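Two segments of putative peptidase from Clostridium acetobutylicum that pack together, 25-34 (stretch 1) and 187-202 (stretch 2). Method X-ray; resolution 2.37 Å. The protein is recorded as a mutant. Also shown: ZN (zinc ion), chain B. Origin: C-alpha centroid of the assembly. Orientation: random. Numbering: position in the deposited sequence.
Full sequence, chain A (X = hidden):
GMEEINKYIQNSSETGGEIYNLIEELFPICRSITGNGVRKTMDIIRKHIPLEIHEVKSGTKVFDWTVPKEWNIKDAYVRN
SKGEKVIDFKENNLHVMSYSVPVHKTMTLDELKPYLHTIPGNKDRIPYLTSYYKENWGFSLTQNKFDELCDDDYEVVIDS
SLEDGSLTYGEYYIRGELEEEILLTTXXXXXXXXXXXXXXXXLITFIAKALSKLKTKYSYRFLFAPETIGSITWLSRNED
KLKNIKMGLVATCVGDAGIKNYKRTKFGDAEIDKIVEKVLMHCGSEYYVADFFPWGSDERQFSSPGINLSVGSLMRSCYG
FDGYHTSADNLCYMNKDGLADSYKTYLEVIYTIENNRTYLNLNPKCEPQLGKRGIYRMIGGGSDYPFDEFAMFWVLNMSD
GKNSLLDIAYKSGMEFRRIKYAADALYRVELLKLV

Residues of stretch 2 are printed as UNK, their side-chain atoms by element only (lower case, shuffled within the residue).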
ATOM      1  N   GLU A  25      -9.117 -46.304  -8.822  1.00 26.79           N
ATOM      2  CA  GLU A  25      -8.793 -47.099 -10.002  1.00 26.75           C
ATOM      3  C   GLU A  25      -7.356 -46.829 -10.496  1.00 26.21           C
ATOM      4  O   GLU A  25      -6.636 -47.747 -10.889  1.00 26.59           O
ATOM      5  CB  GLU A  25      -9.790 -46.822 -11.141  1.00 26.31           C
ATOM      6  CG  GLU A  25      -9.498 -47.663 -12.398  1.00 25.43           C
ATOM      7  CD  GLU A  25     -10.599 -47.630 -13.461  1.00 26.83           C
ATOM      8  OE1 GLU A  25     -11.615 -46.933 -13.295  1.00 30.05           O
ATOM      9  OE2 GLU A  25     -10.435 -48.325 -14.480  1.00 28.92           O
ATOM     10  N   LEU A  26      -6.938 -45.576 -10.479  1.00 23.85           N
ATOM     11  CA  LEU A  26      -5.603 -45.250 -10.953  1.00 23.62           C
ATOM     12  C   LEU A  26      -4.480 -45.617  -9.940  1.00 22.44           C
ATOM     13  O   LEU A  26      -3.301 -45.784 -10.310  1.00 21.23           O
ATOM     14  CB  LEU A  26      -5.535 -43.744 -11.325  1.00 24.86           C
ATOM     15  CG  LEU A  26      -6.280 -43.234 -12.566  1.00 20.02           C
ATOM     16  CD1 LEU A  26      -6.226 -41.708 -12.687  1.00 17.59           C
ATOM     17  CD2 LEU A  26      -5.714 -43.853 -13.823  1.00 26.43           C
ATOM     18  N   PHE A  27      -4.838 -45.763  -8.670  1.00 22.48           N
ATOM     19  CA  PHE A  27      -3.831 -45.801  -7.592  1.00 22.13           C
ATOM     20  C   PHE A  27      -2.716 -46.837  -7.761  1.00 22.81           C
ATOM     21  O   PHE A  27      -1.543 -46.488  -7.659  1.00 25.35           O
ATOM     22  CB  PHE A  27      -4.539 -45.955  -6.241  1.00 23.90           C
ATOM     23  CG  PHE A  27      -3.626 -45.975  -5.069  1.00 25.66           C
ATOM     24  CD1 PHE A  27      -2.981 -44.826  -4.663  1.00 25.45           C
ATOM     25  CD2 PHE A  27      -3.386 -47.160  -4.386  1.00 20.05           C
ATOM     26  CE1 PHE A  27      -2.118 -44.858  -3.576  1.00 26.20           C
ATOM     27  CE2 PHE A  27      -2.557 -47.194  -3.303  1.00 17.72           C
ATOM     28  CZ  PHE A  27      -1.918 -46.043  -2.889  1.00 25.41           C
ATOM     29  N   PRO A  28      -3.067 -48.102  -8.057  1.00 20.96           N
ATOM     30  CA  PRO A  28      -2.099 -49.184  -8.137  1.00 19.45           C
ATOM     31  C   PRO A  28      -1.076 -49.131  -9.257  1.00 20.51           C
ATOM     32  O   PRO A  28      -0.059 -49.821  -9.167  1.00 23.29           O
ATOM     33  CB  PRO A  28      -2.978 -50.403  -8.381  1.00 18.31           C
ATOM     34  CG  PRO A  28      -4.296 -50.013  -8.002  1.00 18.48           C
ATOM     35  CD  PRO A  28      -4.408 -48.604  -8.376  1.00 21.25           C
ATOM     36  N   ILE A  29      -1.353 -48.353 -10.294  1.00 19.80           N
ATOM     37  CA  ILE A  29      -0.533 -48.314 -11.484  1.00 20.23           C
ATOM     38  C   ILE A  29       0.770 -47.571 -11.212  1.00 22.94           C
ATOM     39  O   ILE A  29       0.771 -46.510 -10.591  1.00 24.77           O
ATOM     40  CB  ILE A  29      -1.318 -47.635 -12.657  1.00 20.82           C
ATOM     41  CG1 ILE A  29      -2.484 -48.512 -13.112  1.00 20.84           C
ATOM     42  CG2 ILE A  29      -0.405 -47.335 -13.817  1.00 18.46           C
ATOM     43  CD1 ILE A  29      -3.616 -47.739 -13.786  1.00 26.70           C
ATOM     44  N   CYS A  30       1.865 -48.132 -11.715  1.00 24.25           N
ATOM     45  CA  CYS A  30       3.186 -47.575 -11.559  1.00 25.17           C
ATOM     46  C   CYS A  30       3.553 -46.560 -12.667  1.00 27.73           C
ATOM     47  O   CYS A  30       4.195 -46.888 -13.671  1.00 26.91           O
ATOM     48  CB  CYS A  30       4.199 -48.697 -11.541  1.00 25.02           C
ATOM     49  SG  CYS A  30       5.849 -48.146 -11.046  1.00 32.86           S
ATOM     50  N   ARG A  31       3.137 -45.311 -12.475  1.00 28.68           N
ATOM     51  CA  ARG A  31       3.570 -44.227 -13.349  1.00 26.05           C
ATOM     52  C   ARG A  31       5.027 -43.815 -13.082  1.00 23.44           C
ATOM     53  O   ARG A  31       5.571 -44.008 -12.022  1.00 23.95           O
ATOM     54  CB  ARG A  31       2.676 -43.008 -13.139  1.00 23.78           C
ATOM     55  CG  ARG A  31       1.275 -43.160 -13.655  1.00 22.96           C
ATOM     56  CD  ARG A  31       0.285 -42.238 -12.966  1.00 13.97           C
ATOM     57  NE  ARG A  31       0.032 -42.697 -11.596  1.00 23.78           N
ATOM     58  CZ  ARG A  31      -0.902 -43.573 -11.255  1.00 26.63           C
ATOM     59  NH1 ARG A  31      -1.722 -44.092 -12.172  1.00 30.39           N
ATOM     60  NH2 ARG A  31      -1.018 -43.939  -9.991  1.00 32.77           N
ATOM     61  N   SER A  32       5.642 -43.245 -14.090  1.00 23.17           N
ATOM     62  CA  SER A  32       6.918 -42.556 -13.971  1.00 24.14           C
ATOM     63  C   SER A  32       6.827 -41.436 -15.044  1.00 24.84           C
ATOM     64  O   SER A  32       5.734 -41.176 -15.576  1.00 24.06           O
ATOM     65  CB  SER A  32       8.090 -43.515 -14.216  1.00 24.88           C
ATOM     66  OG  SER A  32       9.343 -42.865 -14.061  1.00 23.99           O
ATOM     67  N   ILE A  33       7.944 -40.789 -15.374  1.00 24.38           N
ATOM     68  CA  ILE A  33       7.921 -39.756 -16.413  1.00 23.19           C
ATOM     69  C   ILE A  33       7.701 -40.318 -17.825  1.00 24.07           C
ATOM     70  O   ILE A  33       7.431 -39.574 -18.750  1.00 25.90           O
ATOM     71  CB  ILE A  33       9.147 -38.849 -16.382  1.00 21.13           C
ATOM     72  CG1 ILE A  33      10.449 -39.630 -16.468  1.00 20.17           C
ATOM     73  CG2 ILE A  33       9.136 -38.010 -15.109  1.00 27.02           C
ATOM     74  CD1 ILE A  33      11.636 -38.671 -16.816  1.00 26.64           C
ATOM     75  N   THR A  34       7.881 -41.627 -17.976  1.00 25.20           N
ATOM     76  CA  THR A  34       7.637 -42.338 -19.213  1.00 25.87           C
ATOM     77  C   THR A  34       7.085 -43.699 -18.813  1.00 24.22           C
ATOM     78  O   THR A  34       7.031 -44.009 -17.633  1.00 26.02           O
ATOM     79  CB  THR A  34       8.927 -42.534 -20.065  1.00 27.55           C
ATOM     80  OG1 THR A  34       9.834 -43.412 -19.380  1.00 28.28           O
ATOM     81  CG2 THR A  34       9.593 -41.202 -20.361  1.00 21.65           C
ATOM     82  N   UNK A 187       0.071 -33.184 -13.729  1.00 24.92           N
ATOM     83  CA  UNK A 187       1.186 -34.075 -14.031  1.00 23.58           C
ATOM     84  C   UNK A 187       0.931 -35.563 -13.706  1.00 23.74           C
ATOM     85  O   UNK A 187       0.367 -35.924 -12.676  1.00 21.36           O
ATOM     86  c   UNK A 187       2.213 -31.951 -11.489  1.00 24.46           C
ATOM     87  c   UNK A 187       2.511 -33.518 -13.452  1.00 24.21           C
ATOM     88  c   UNK A 187       2.743 -34.224 -11.080  1.00 20.07           C
ATOM     89  c   UNK A 187       2.720 -34.004  -9.748  1.00 24.76           C
ATOM     90  c   UNK A 187       2.448 -32.748  -9.258  1.00 25.53           C
ATOM     91  c   UNK A 187       2.209 -31.712 -10.128  1.00 21.02           C
ATOM     92  o   UNK A 187       2.430 -32.581  -7.876  1.00 25.16           O
ATOM     93  c   UNK A 187       2.489 -33.226 -11.981  1.00 23.79           C
ATOM     94  N   UNK A 188       1.383 -36.418 -14.622  1.00 24.20           N
ATOM     95  CA  UNK A 188       1.022 -37.837 -14.632  1.00 25.09           C
ATOM     96  C   UNK A 188       2.129 -38.821 -14.233  1.00 27.36           C
ATOM     97  O   UNK A 188       1.946 -40.038 -14.336  1.00 26.13           O
ATOM     98  c   UNK A 188       0.569 -38.187 -16.015  1.00 22.67           C
ATOM     99  o   UNK A 188       1.554 -37.703 -16.934  1.00 22.23           O
ATOM    100  c   UNK A 188      -0.793 -37.528 -16.291  1.00 16.08           C
ATOM    101  N   UNK A 189       3.238 -38.280 -13.724  1.00 27.24           N
ATOM    102  CA  UNK A 189       4.447 -39.044 -13.474  1.00 25.95           C
ATOM    103  C   UNK A 189       4.542 -39.704 -12.087  1.00 27.03           C
ATOM    104  O   UNK A 189       5.368 -40.598 -11.890  1.00 25.79           O
ATOM    105  s   UNK A 189       5.580 -36.656 -12.598  1.00 27.50           S
ATOM    106  c   UNK A 189       5.640 -38.122 -13.672  1.00 25.19           C
ATOM    107  N   UNK A 190       3.730 -39.272 -11.123  1.00 26.88           N
ATOM    108  CA  UNK A 190       3.776 -39.894  -9.797  1.00 26.53           C
ATOM    109  C   UNK A 190       3.011 -41.218  -9.755  1.00 24.18           C
ATOM    110  O   UNK A 190       1.879 -41.298 -10.254  1.00 23.83           O
ATOM    111  n   UNK A 190       4.792 -37.125  -9.364  1.00 18.24           N
ATOM    112  c   UNK A 190       4.092 -37.831  -8.412  1.00 30.89           C
ATOM    113  n   UNK A 190       5.212 -36.203  -7.476  1.00 19.81           N
ATOM    114  c   UNK A 190       5.451 -36.147  -8.772  1.00 11.90           C
ATOM    115  c   UNK A 190       4.362 -37.244  -7.222  1.00 23.75           C
ATOM    116  c   UNK A 190       3.205 -38.976  -8.752  1.00 26.12           C
ATOM    117  N   UNK A 191       3.616 -42.243  -9.152  1.00 21.64           N
ATOM    118  CA  UNK A 191       2.986 -43.577  -9.053  1.00 23.41           C
ATOM    119  C   UNK A 191       1.885 -43.657  -7.980  1.00 21.85           C
ATOM    120  O   UNK A 191       0.977 -42.799  -8.025  1.00 17.79           O
ATOM    121  c   UNK A 191       5.240 -43.648  -8.234  1.00 20.10           C
ATOM    122  c   UNK A 191       5.042 -42.284  -8.789  1.00 22.32           C
ATOM    123  c   UNK A 191       4.182 -44.520  -8.832  1.00 23.72           C
ATOM    124  N   UNK A 192       1.943 -44.631  -7.053  1.00 22.90           N
ATOM    125  CA  UNK A 192       0.845 -44.845  -6.064  1.00 25.57           C
ATOM    126  C   UNK A 192       0.868 -43.879  -4.872  1.00 25.65           C
ATOM    127  O   UNK A 192       1.163 -44.262  -3.736  1.00 23.34           O
ATOM    128  o   UNK A 192       0.679 -47.220  -6.601  1.00 28.70           O
ATOM    129  c   UNK A 192       0.835 -46.295  -5.546  1.00 26.24           C
ATOM    130  N   UNK A 193       0.585 -42.615  -5.166  1.00 27.63           N
ATOM    131  CA  UNK A 193       0.375 -41.572  -4.169  1.00 27.68           C
ATOM    132  C   UNK A 193      -0.850 -40.779  -4.648  1.00 28.37           C
ATOM    133  O   UNK A 193      -1.032 -40.565  -5.859  1.00 28.01           O
ATOM    134  c   UNK A 193       2.850 -41.404  -3.449  1.00 31.09           C
ATOM    135  c   UNK A 193       1.603 -40.678  -4.018  1.00 28.81           C
ATOM    136 se   UNK A 193       4.383 -40.325  -3.749  0.75 13.57          SE
ATOM    137  c   UNK A 193       4.610 -40.638  -5.685  1.00 15.83           C
ATOM    138  N   UNK A 194      -1.677 -40.361  -3.695  1.00 25.85           N
ATOM    139  CA  UNK A 194      -2.959 -39.773  -3.986  1.00 26.29           C
ATOM    140  C   UNK A 194      -2.995 -38.238  -4.133  1.00 25.57           C
ATOM    141  O   UNK A 194      -3.316 -37.764  -5.197  1.00 25.96           O
ATOM    142  s   UNK A 194      -4.296 -42.043  -3.085  1.00 26.07           S
ATOM    143  c   UNK A 194      -3.966 -40.257  -2.941  1.00 28.03           C
ATOM    144  N   UNK A 195      -2.678 -37.467  -3.097  1.00 26.10           N
ATOM    145  CA  UNK A 195      -2.732 -36.015  -3.197  1.00 26.37           C
ATOM    146  C   UNK A 195      -1.745 -35.510  -4.257  1.00 25.28           C
ATOM    147  O   UNK A 195      -2.090 -34.700  -5.146  1.00 22.01           O
ATOM    148  n   UNK A 195      -2.890 -33.087  -0.860  1.00 25.68           N
ATOM    149  c   UNK A 195      -2.501 -35.335  -1.837  1.00 28.80           C
ATOM    150  c   UNK A 195      -3.367 -34.039  -1.662  1.00 34.45           C
ATOM    151  o   UNK A 195      -4.445 -33.929  -2.237  1.00 27.53           O
ATOM    152  N   UNK A 196      -0.533 -36.049  -4.212  1.00 26.68           N
ATOM    153  CA  UNK A 196       0.505 -35.736  -5.195  1.00 24.26           C
ATOM    154  C   UNK A 196       0.838 -37.028  -5.995  1.00 26.30           C
ATOM    155  O   UNK A 196       1.658 -37.808  -5.525  1.00 29.48           O
ATOM    156  c   UNK A 196       2.895 -34.909  -5.345  1.00 22.52           C
ATOM    157  o   UNK A 196       2.647 -34.628  -6.529  1.00 24.18           O
ATOM    158  c   UNK A 196       1.726 -35.192  -4.440  1.00 22.33           C
ATOM    159  o   UNK A 196       4.065 -34.985  -4.891  1.00 19.92           O
ATOM    160  N   UNK A 197       0.217 -37.293  -7.167  1.00 25.42           N
ATOM    161  CA  UNK A 197      -0.766 -36.402  -7.822  1.00 26.31           C
ATOM    162  C   UNK A 197      -1.894 -37.071  -8.604  1.00 29.36           C
ATOM    163  O   UNK A 197      -2.196 -36.652  -9.742  1.00 29.65           O
ATOM    164  c   UNK A 197      -0.088 -35.383  -8.767  1.00 23.78           C
ATOM    165  o   UNK A 197      -2.008 -33.920  -8.663  1.00 20.58           O
ATOM    166  n   UNK A 197      -0.897 -34.016 -10.622  1.00 22.45           N
ATOM    167  c   UNK A 197      -1.079 -34.367  -9.345  1.00 26.94           C
ATOM    168  N   UNK A 198      -2.551 -38.068  -8.000  1.00 27.71           N
ATOM    169  CA  UNK A 198      -3.774 -38.605  -8.608  1.00 26.12           C
ATOM    170  C   UNK A 198      -4.918 -37.611  -8.408  1.00 23.85           C
ATOM    171  O   UNK A 198      -5.881 -37.633  -9.142  1.00 26.77           O
ATOM    172  c   UNK A 198      -3.163 -41.106 -10.065  1.00 16.54           C
ATOM    173  c   UNK A 198      -3.660 -42.426  -7.967  1.00 16.68           C
ATOM    174  c   UNK A 198      -4.184 -39.997  -8.053  1.00 22.98           C
ATOM    175  c   UNK A 198      -3.246 -41.095  -8.515  1.00 27.81           C
ATOM    176  N   UNK A 199      -4.842 -36.739  -7.417  1.00 24.32           N
ATOM    177  CA  UNK A 199      -5.959 -35.808  -7.176  1.00 25.44           C
ATOM    178  C   UNK A 199      -6.120 -34.811  -8.349  1.00 25.35           C
ATOM    179  O   UNK A 199      -7.225 -34.564  -8.830  1.00 25.22           O
ATOM    180  o   UNK A 199      -4.574 -34.309  -5.825  1.00 27.33           O
ATOM    181  c   UNK A 199      -5.766 -35.089  -5.845  1.00 25.58           C
ATOM    182  N   UNK A 200      -5.003 -34.284  -8.841  1.00 26.63           N
ATOM    183  CA  UNK A 200      -5.049 -33.318  -9.954  1.00 27.46           C
ATOM    184  C   UNK A 200      -5.519 -33.971 -11.235  1.00 26.92           C
ATOM    185  O   UNK A 200      -6.291 -33.385 -12.021  1.00 23.35           O
ATOM    186  N   UNK A 201      -5.034 -35.201 -11.437  1.00 28.00           N
ATOM    187  CA  UNK A 201      -5.370 -35.982 -12.605  1.00 24.56           C
ATOM    188  C   UNK A 201      -6.868 -36.240 -12.592  1.00 24.76           C
ATOM    189  O   UNK A 201      -7.526 -35.951 -13.576  1.00 21.85           O
ATOM    190  c   UNK A 201      -4.588 -37.328 -12.690  1.00 22.33           C
ATOM    191  c   UNK A 201      -3.144 -37.058 -12.890  1.00 13.04           C
ATOM    192  c   UNK A 201      -5.144 -38.189 -13.843  1.00 16.56           C
ATOM    193  N   UNK A 202      -7.412 -36.744 -11.472  1.00 22.25           N
ATOM    194  CA  UNK A 202      -8.857 -37.047 -11.433  1.00 18.95           C
ATOM    195  C   UNK A 202      -9.689 -35.778 -11.480  1.00 19.48           C
ATOM    196  O   UNK A 202     -10.728 -35.776 -12.144  1.00 17.52           O
ATOM    197  c   UNK A 202      -9.246 -37.916 -10.258  1.00 17.27           C
TER
HETATM  198 ZN    ZN B 435       5.662 -34.865  -5.988  1.00 27.22          ZN
HETATM  199  O   HOH W   1       3.924 -39.100 -17.196  1.00 21.19           O

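Position 187 carries one carbon, then a ring of six carbons bearing an oxygen, all beyond reach of stretch 1: Tyr 187, whose OH suits it to donate a very short hydrogen bond, 2.5 Å, to a side-chain oxygen of 196. At 188 a carbon holds one oxygen and one carbon, hence Thr 188; its OG1 meets a water that also donates to Ser 32 O. Position 189 has a carbon, 3.8 Å from Ile 33 CG2, and a sulfur, making it Cys 189. The backbones come close here: its CA lies 3.3 Å from Ser 32 O and its O 3.3 Å from Ser 32 CA.

At 190 one carbon leads to a five-membered ring of three carbons and two nitrogens: His 190. The ring turns from stretch 1 to bind zinc through NE2 at 2.0 Å, leaving the backbone to make the contact: Arg 31 NE donates to His 190 O at 2.7 Å. At 191 three carbons close onto the backbone nitrogen, CB lying 4.2 Å from Cys 30 CA, so this is Pro 191; its O accepts from Arg 31 NH2 at 3.0 Å.

Position 192 has one carbon, over a face of the Phe 27 ring, and one oxygen, 2.6 Å from Phe 27 O: Ser 192, whose OG donates that bond. At 193 an unbranched chain of two carbons, selenium and a carbon points away: selenomethionine, Met 193. Position 194, a carbon and a sulfur, the latter oblique to the Phe 27 ring and 3.5 Å from Phe 27 CD1, is Cys 194.

Positions 195 to 197 do not touch stretch 1. At 195, two carbons ending in one oxygen and one nitrogen give Asn 195. Position 196 ends in two oxygens instead: Asp 196, whose OD2 binds zinc at 1.9 Å. Position 197 again ends in an oxygen and a nitrogen: Asn 197, whose ND2 donates to Tyr 187 O while OD1 accepts from the backbone N of 200.

Position 198 has four carbons forked at the second, one tip 3.4 Å from Phe 27 CA, the other over a face of the Arg 31 guanidinium, 3.6 Å from Arg 31 CZ: Leu 198. Position 199, a carbon and an oxygen, is Ser 199, whose OG donates to Asn 195 O. Position 200 has no side chain, so it is Gly 200; a CB would clash with Asn 197 OD1. Position 201, one carbon carrying two, one of them 3.9 Å from Leu 26 CD1, is Val 201. Position 202, a single carbon clear of stretch 1, is Ala 202.

The contact centres on Arg 31, whose guanidinium donates to carbonyls of both stretches, including Leu 26 O, while Leu 198 covers a face. Ser 192 fastens the Phe 27 backbone; Leu 26 packs on Leu 198 and Val 201, and Ile 33 on Cys 189.

Stretch 2 187-202: YTCHPSMCNDNLSGVA
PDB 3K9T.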